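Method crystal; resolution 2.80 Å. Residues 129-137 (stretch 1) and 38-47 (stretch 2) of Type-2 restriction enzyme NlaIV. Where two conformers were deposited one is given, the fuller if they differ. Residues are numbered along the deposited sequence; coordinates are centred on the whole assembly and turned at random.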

# COMPACT_ATOMS: atom_id res chain seq x y z
N GLY A 129 14.79 -8.89 -9.50
CA GLY A 129 14.51 -7.74 -10.36
C GLY A 129 13.25 -8.01 -11.16
O GLY A 129 13.32 -8.62 -12.23
N TYR A 130 12.10 -7.55 -10.66
CA TYR A 130 10.80 -7.85 -11.26
C TYR A 130 10.30 -6.77 -12.22
O TYR A 130 10.85 -5.67 -12.28
CB TYR A 130 9.74 -8.13 -10.18
CG TYR A 130 9.28 -6.93 -9.38
CD1 TYR A 130 8.24 -6.12 -9.84
CD2 TYR A 130 9.84 -6.63 -8.14
CE1 TYR A 130 7.80 -5.02 -9.11
CE2 TYR A 130 9.40 -5.54 -7.40
CZ TYR A 130 8.39 -4.74 -7.89
OH TYR A 130 7.95 -3.66 -7.16
N ASP A 131 9.25 -7.11 -12.97
CA ASP A 131 8.59 -6.20 -13.91
C ASP A 131 7.11 -6.56 -14.03
O ASP A 131 6.77 -7.74 -14.10
CB ASP A 131 9.26 -6.28 -15.29
CG ASP A 131 8.72 -5.25 -16.28
OD1 ASP A 131 7.59 -5.42 -16.78
OD2 ASP A 131 9.45 -4.28 -16.57
N MET A 132 6.24 -5.55 -14.04
CA MET A 132 4.81 -5.74 -14.31
C MET A 132 4.37 -4.87 -15.48
O MET A 132 4.53 -3.64 -15.44
CB MET A 132 3.96 -5.43 -13.07
CG MET A 132 2.53 -5.94 -13.17
SD MET A 132 1.57 -5.91 -11.64
CE MET A 132 1.23 -4.16 -11.48
N ASP A 133 3.81 -5.50 -16.52
CA ASP A 133 3.31 -4.81 -17.71
C ASP A 133 1.94 -4.14 -17.45
O ASP A 133 1.44 -4.16 -16.32
CB ASP A 133 3.27 -5.76 -18.94
CG ASP A 133 2.30 -6.95 -18.79
OD1 ASP A 133 1.33 -6.88 -17.99
OD2 ASP A 133 2.51 -7.96 -19.49
N ASP A 134 1.35 -3.54 -18.49
CA ASP A 134 0.05 -2.86 -18.37
C ASP A 134 -1.12 -3.82 -18.11
O ASP A 134 -2.08 -3.46 -17.42
CB ASP A 134 -0.23 -2.01 -19.62
CG ASP A 134 0.82 -0.94 -19.84
OD1 ASP A 134 1.05 -0.13 -18.92
OD2 ASP A 134 1.43 -0.90 -20.93
N ASN A 135 -1.03 -5.04 -18.65
CA ASN A 135 -2.04 -6.09 -18.42
C ASN A 135 -1.97 -6.75 -17.04
O ASN A 135 -2.89 -7.48 -16.66
CB ASN A 135 -1.94 -7.18 -19.51
CG ASN A 135 -2.49 -6.72 -20.85
OD1 ASN A 135 -3.65 -6.31 -20.95
ND2 ASN A 135 -1.66 -6.80 -21.89
N GLY A 136 -0.89 -6.51 -16.29
CA GLY A 136 -0.72 -7.04 -14.93
C GLY A 136 0.07 -8.33 -14.77
O GLY A 136 0.11 -8.89 -13.68
N ASN A 137 0.71 -8.80 -15.85
CA ASN A 137 1.52 -10.01 -15.81
C ASN A 137 2.91 -9.69 -15.24
O ASN A 137 3.66 -8.91 -15.83
CB ASN A 137 1.65 -10.63 -17.21
CG ASN A 137 2.03 -12.10 -17.16
OD1 ASN A 137 3.09 -12.50 -17.66
ND2 ASN A 137 1.18 -12.91 -16.54
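Stretch 2, residues 38-47: IIVKQKDVVG

Residues 38-47 leave a strand that includes Ile38 and Ile39, pass through a loop around Lys41 and Gln42, and enter a helix that contains Val46 and Gly47. The segment runs counter to stretch 1 in register: Gly47 lies nearest Tyr130 (CA to CA 8.0 Å), Lys43 nearest Met132 (7.1 Å) and Lys41 nearest Gly136 (5.2 Å). Together the two bury 528 Å².

Apolar packing is centred on Val46, which points toward the strand residues. Its CG1 lies over one face of the Tyr130 ring, 3.6 Å from the centroid and 15° off the ring normal, a CH-pi contact, while Val46 CG2 is 4.2 Å from Met132 SD.

Other van der Waals contacts set side-chain carbons against backbone carbonyl oxygens: the Met132 side chain, t at chi1 and chi2 and p at chi3, reaches the loop, bringing CE to 3.1 Å from Lys41 O. At the turn, Ile39 CG1 approaches Asn135 O (3.5 Å) and Lys41 CD approaches Asp134 O (3.6 Å). Gly136, with phi/psi of 97/8°, fits closely here; a CB would fall 2.6 Å from Ile39 CG1.

Polar contacts are sparse. Lys43, in an all-t rotamer, sends NZ to Met132 O in a weak hydrogen bond (3.5 Å). A water lies between the backbones, its O 2.8 Å from Val40 O and 2.6 Å from Gly136 O, within hydrogen-bonding distance of each. Within the turn, Asp133 OD1 accepts from Asn137 N (2.9 Å).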

# COMPACT_ATOMS: atom_id res chain seq x y z
N ILE A 38 -10.44 -11.14 -10.78
CA ILE A 38 -9.86 -10.04 -11.56
C ILE A 38 -8.36 -9.97 -11.36
O ILE A 38 -7.84 -10.35 -10.31
CB ILE A 38 -10.47 -8.68 -11.17
CG1 ILE A 38 -10.09 -8.28 -9.73
CG2 ILE A 38 -11.99 -8.72 -11.33
CD1 ILE A 38 -10.55 -6.90 -9.31
N ILE A 39 -7.67 -9.45 -12.38
CA ILE A 39 -6.26 -9.07 -12.26
C ILE A 39 -6.15 -7.93 -11.24
O ILE A 39 -7.06 -7.10 -11.13
CB ILE A 39 -5.66 -8.66 -13.63
CG1 ILE A 39 -4.13 -8.69 -13.61
CG2 ILE A 39 -6.17 -7.29 -14.09
CD1 ILE A 39 -3.55 -10.07 -13.80
N VAL A 40 -5.05 -7.91 -10.49
CA VAL A 40 -4.74 -6.81 -9.58
C VAL A 40 -3.44 -6.16 -10.07
O VAL A 40 -2.43 -6.84 -10.22
CB VAL A 40 -4.61 -7.31 -8.13
CG1 VAL A 40 -4.16 -6.18 -7.20
CG2 VAL A 40 -5.93 -7.92 -7.67
N LYS A 41 -3.49 -4.85 -10.31
CA LYS A 41 -2.39 -4.13 -10.95
C LYS A 41 -1.69 -3.11 -10.03
O LYS A 41 -1.01 -2.21 -10.53
CB LYS A 41 -2.91 -3.42 -12.20
CG LYS A 41 -3.66 -4.31 -13.18
CD LYS A 41 -4.06 -3.53 -14.43
CE LYS A 41 -5.14 -4.26 -15.22
NZ LYS A 41 -5.62 -3.45 -16.37
N GLN A 42 -1.84 -3.25 -8.71
CA GLN A 42 -1.10 -2.38 -7.78
C GLN A 42 0.37 -2.80 -7.77
O GLN A 42 0.70 -3.93 -7.41
CB GLN A 42 -1.70 -2.45 -6.38
CG GLN A 42 -3.12 -1.90 -6.31
CD GLN A 42 -3.68 -1.84 -4.90
OE1 GLN A 42 -2.97 -2.03 -3.91
NE2 GLN A 42 -4.98 -1.57 -4.80
N LYS A 43 1.24 -1.87 -8.17
CA LYS A 43 2.63 -2.19 -8.51
C LYS A 43 3.55 -2.31 -7.28
O LYS A 43 4.47 -3.13 -7.26
CB LYS A 43 3.18 -1.13 -9.48
CG LYS A 43 4.30 -1.62 -10.40
CD LYS A 43 4.43 -0.74 -11.64
CE LYS A 43 5.35 -1.36 -12.67
NZ LYS A 43 5.36 -0.59 -13.95
N ASP A 44 3.29 -1.47 -6.27
CA ASP A 44 4.02 -1.51 -4.99
C ASP A 44 3.84 -2.80 -4.17
O ASP A 44 4.73 -3.16 -3.39
CB ASP A 44 3.67 -0.28 -4.13
CG ASP A 44 2.18 -0.18 -3.80
OD1 ASP A 44 1.34 -0.74 -4.55
OD2 ASP A 44 1.84 0.48 -2.80
N VAL A 45 2.71 -3.49 -4.35
CA VAL A 45 2.42 -4.76 -3.64
C VAL A 45 3.34 -5.92 -4.08
O VAL A 45 3.58 -6.83 -3.28
CB VAL A 45 0.92 -5.15 -3.78
CG1 VAL A 45 0.62 -6.56 -3.26
CG2 VAL A 45 0.04 -4.13 -3.06
N VAL A 46 3.86 -5.88 -5.30
CA VAL A 46 4.67 -6.98 -5.84
C VAL A 46 5.93 -7.22 -5.00
O VAL A 46 6.19 -8.35 -4.60
CB VAL A 46 5.06 -6.76 -7.33
CG1 VAL A 46 5.98 -7.88 -7.83
CG2 VAL A 46 3.81 -6.68 -8.21
N GLY A 47 6.68 -6.15 -4.72
CA GLY A 47 7.91 -6.24 -3.93
C GLY A 47 7.76 -6.85 -2.54
O GLY A 47 8.62 -7.61 -2.10
O HOH W 1 -0.82 -8.89 -11.21